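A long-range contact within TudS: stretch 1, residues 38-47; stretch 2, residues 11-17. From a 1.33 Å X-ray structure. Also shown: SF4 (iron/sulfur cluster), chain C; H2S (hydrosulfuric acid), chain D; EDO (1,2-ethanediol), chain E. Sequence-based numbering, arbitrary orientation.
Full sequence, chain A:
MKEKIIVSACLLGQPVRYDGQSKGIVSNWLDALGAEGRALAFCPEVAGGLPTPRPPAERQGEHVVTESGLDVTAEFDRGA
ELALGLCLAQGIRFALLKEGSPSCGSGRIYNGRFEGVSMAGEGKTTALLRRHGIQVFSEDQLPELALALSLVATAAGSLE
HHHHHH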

# COMPACT_ATOMS: atom_id res chain seq x y z
N ARG A 38 10.45 -12.41 -4.36
CA ARG A 38 10.14 -12.04 -2.98
C ARG A 38 9.28 -10.79 -2.81
O ARG A 38 9.07 -10.37 -1.67
CB ARG A 38 11.46 -11.87 -2.19
CG ARG A 38 12.26 -13.17 -2.11
CD ARG A 38 13.67 -12.92 -1.58
NE ARG A 38 13.64 -12.36 -0.23
CZ ARG A 38 14.65 -11.72 0.33
NH1 ARG A 38 15.79 -11.54 -0.33
NH2 ARG A 38 14.54 -11.24 1.56
N ALA A 39 8.93 -10.11 -3.91
CA ALA A 39 8.16 -8.86 -3.81
C ALA A 39 6.79 -9.12 -4.42
O ALA A 39 6.66 -9.11 -5.64
CB ALA A 39 8.86 -7.75 -4.56
N LEU A 40 5.79 -9.40 -3.58
CA LEU A 40 4.46 -9.73 -4.06
C LEU A 40 3.64 -8.50 -4.30
O LEU A 40 3.32 -7.77 -3.37
CB LEU A 40 3.75 -10.66 -3.07
CG LEU A 40 4.45 -12.01 -2.76
CD1 LEU A 40 3.52 -12.90 -1.96
CD2 LEU A 40 4.86 -12.75 -4.04
N ALA A 41 3.27 -8.27 -5.55
CA ALA A 41 2.51 -7.09 -5.92
C ALA A 41 1.10 -7.19 -5.43
O ALA A 41 0.47 -8.23 -5.59
CB ALA A 41 2.49 -6.99 -7.44
N PHE A 42 0.56 -6.06 -4.92
CA PHE A 42 -0.82 -6.08 -4.47
C PHE A 42 -1.37 -4.69 -4.57
O PHE A 42 -0.70 -3.74 -4.16
CB PHE A 42 -0.90 -6.57 -3.00
CG PHE A 42 -2.33 -6.77 -2.54
CD1 PHE A 42 -2.97 -5.80 -1.78
CD2 PHE A 42 -3.04 -7.89 -2.90
CE1 PHE A 42 -4.30 -5.94 -1.41
CE2 PHE A 42 -4.38 -8.05 -2.50
CZ PHE A 42 -4.99 -7.06 -1.76
N CYS A 43 -2.62 -4.56 -5.08
CA CYS A 43 -3.27 -3.25 -5.09
C CYS A 43 -4.58 -3.40 -4.33
O CYS A 43 -5.51 -4.00 -4.84
CB CYS A 43 -3.56 -2.75 -6.51
SG CYS A 43 -4.56 -1.25 -6.54
N PRO A 44 -4.69 -2.81 -3.14
CA PRO A 44 -5.94 -2.96 -2.37
C PRO A 44 -7.18 -2.45 -3.08
O PRO A 44 -8.24 -3.06 -2.93
CB PRO A 44 -5.66 -2.12 -1.10
CG PRO A 44 -4.13 -2.11 -0.97
CD PRO A 44 -3.63 -2.11 -2.39
N GLU A 45 -7.07 -1.33 -3.84
CA GLU A 45 -8.27 -0.79 -4.47
C GLU A 45 -8.79 -1.68 -5.58
O GLU A 45 -10.00 -1.90 -5.67
CB GLU A 45 -8.08 0.65 -4.89
CG GLU A 45 -8.01 1.50 -3.65
CD GLU A 45 -7.47 2.90 -3.84
OE1 GLU A 45 -7.64 3.44 -4.97
OE2 GLU A 45 -6.92 3.49 -2.88
N VAL A 46 -7.88 -2.21 -6.40
CA VAL A 46 -8.29 -3.11 -7.47
C VAL A 46 -8.76 -4.44 -6.85
O VAL A 46 -9.80 -4.98 -7.25
CB VAL A 46 -7.16 -3.32 -8.47
CG1 VAL A 46 -7.47 -4.45 -9.44
CG2 VAL A 46 -6.89 -2.02 -9.24
N ALA A 47 -8.06 -4.94 -5.81
CA ALA A 47 -8.48 -6.21 -5.17
C ALA A 47 -9.87 -6.05 -4.55
O ALA A 47 -10.66 -7.00 -4.57
CB ALA A 47 -7.47 -6.60 -4.09
FE1 SF4 C . -3.39 3.12 -5.16
FE2 SF4 C . -0.98 2.00 -5.62
FE3 SF4 C . -3.23 0.41 -5.61
FE4 SF4 C . -2.23 1.45 -3.27
S1 SF4 C . -1.25 -0.11 -4.68
S2 SF4 C . -4.42 1.40 -3.89
S3 SF4 C . -1.48 3.52 -3.98
S4 SF4 C . -2.69 2.09 -7.11
S H2S D . -4.50 4.87 -6.30
C1 EDO E . -9.34 6.05 -5.62
O1 EDO E . -8.44 6.09 -4.52
C2 EDO E . -10.59 5.33 -5.29
O2 EDO E . -11.62 5.52 -6.26
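Stretch 2 (11-17) LLGQPVR

Stretch 2 (Leu-11 to Arg-17) lies along one side of stretch 1 as an irregular loop without regular helix or strand, and it follows the same order: Leu-12 sits by Ala-41 (CA to CA 7.3 Å) and Val-16 by Val-46 (CA to CA 7.3 Å), so the two segments run in the same direction, stretch 2 passing the strand 39-42 and then the helix 44-47. No hydrogen bond crosses between them; the fit is one of side-chain shape, burying 252 Å² over both sides. Along the strand, the CA-to-CB bonds of Ala-39 and Ala-41 point toward the loop while those of Leu-40 and Phe-42 point away, which leaves a low surface of small residues. Leu-12 (chi1 m, chi2 t) fills it, its CD1 3.5 Å from Ala-41 CB and 4.4 Å from Ala-39 O. The same methyl of Ala-41 meets the extended side chain of Gln-14, with Ala-41 CB 3.5 Å from Gln-14 NE2. Between these two, Gly-13 turns at phi 91°, psi 6°, where a CB would jam against the carbonyl O of Leu-12. A weak backbone hydrogen bond from Val-16 N to Gln-14 O (2.9 Å) spans the bend at Pro-15, after which Val-16 faces stretch 1. Val-16 has the largest covered area and rests against Cys-43 and Val-46: its CG2 lies 4.1 Å from Cys-43 SG, and its CB 4.1 Å from Val-46 CG2. Cys-43 caps the helix, Val-46 N donating to Cys-43 SG (3.5 Å), and that same SG binds SF4 FE3 at 2.3 Å. The contact therefore ends beside the cluster, with Val-16 O 3.5 Å from SF4 S4. Arg-17 turns its CA-to-CB bond away from stretch 1, and its guanidinium reaches the cluster edge-on, NH1 lying 3.6 Å from SF4 S3.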

# COMPACT_ATOMS: atom_id res chain seq x y z
N LEU A 11 3.96 0.77 -7.22
CA LEU A 11 5.41 1.01 -7.02
C LEU A 11 6.25 0.09 -7.90
O LEU A 11 7.42 0.39 -8.13
CB LEU A 11 5.79 0.78 -5.55
CG LEU A 11 5.20 1.80 -4.57
CD1 LEU A 11 5.55 1.41 -3.11
CD2 LEU A 11 5.72 3.21 -4.84
N LEU A 12 5.69 -1.02 -8.35
CA LEU A 12 6.36 -1.94 -9.29
C LEU A 12 6.11 -1.57 -10.76
O LEU A 12 6.55 -2.31 -11.65
CB LEU A 12 5.87 -3.36 -9.04
CG LEU A 12 6.20 -3.89 -7.68
CD1 LEU A 12 5.56 -5.23 -7.48
CD2 LEU A 12 7.73 -4.00 -7.46
N GLY A 13 5.46 -0.44 -11.01
CA GLY A 13 5.21 0.05 -12.36
C GLY A 13 3.91 -0.42 -12.97
O GLY A 13 3.66 -0.16 -14.15
N GLN A 14 3.05 -1.11 -12.19
CA GLN A 14 1.76 -1.54 -12.74
C GLN A 14 0.82 -0.36 -12.87
O GLN A 14 0.75 0.48 -11.98
CB GLN A 14 1.18 -2.65 -11.90
CG GLN A 14 2.12 -3.84 -11.79
CD GLN A 14 1.42 -5.05 -11.26
OE1 GLN A 14 0.19 -5.15 -11.32
NE2 GLN A 14 2.17 -6.02 -10.77
N PRO A 15 0.07 -0.28 -13.98
CA PRO A 15 -0.78 0.89 -14.21
C PRO A 15 -2.15 0.75 -13.57
O PRO A 15 -3.19 0.88 -14.22
CB PRO A 15 -0.88 0.96 -15.75
CG PRO A 15 -0.90 -0.52 -16.11
CD PRO A 15 0.09 -1.18 -15.16
N VAL A 16 -2.12 0.58 -12.26
CA VAL A 16 -3.34 0.40 -11.47
C VAL A 16 -3.73 1.65 -10.68
O VAL A 16 -4.72 1.57 -9.94
CB VAL A 16 -3.17 -0.80 -10.52
CG1 VAL A 16 -3.13 -2.12 -11.28
CG2 VAL A 16 -1.92 -0.62 -9.64
N ARG A 17 -3.01 2.79 -10.79
CA ARG A 17 -3.36 4.00 -10.05
C ARG A 17 -4.73 4.49 -10.47
O ARG A 17 -5.22 4.12 -11.56
CB ARG A 17 -2.30 5.11 -10.27
CG ARG A 17 -1.01 4.85 -9.49
CD ARG A 17 -1.10 5.26 -8.01
NE ARG A 17 -1.12 6.73 -7.87
CZ ARG A 17 -1.15 7.37 -6.71
NH1 ARG A 17 -1.14 6.69 -5.56
NH2 ARG A 17 -1.14 8.70 -6.68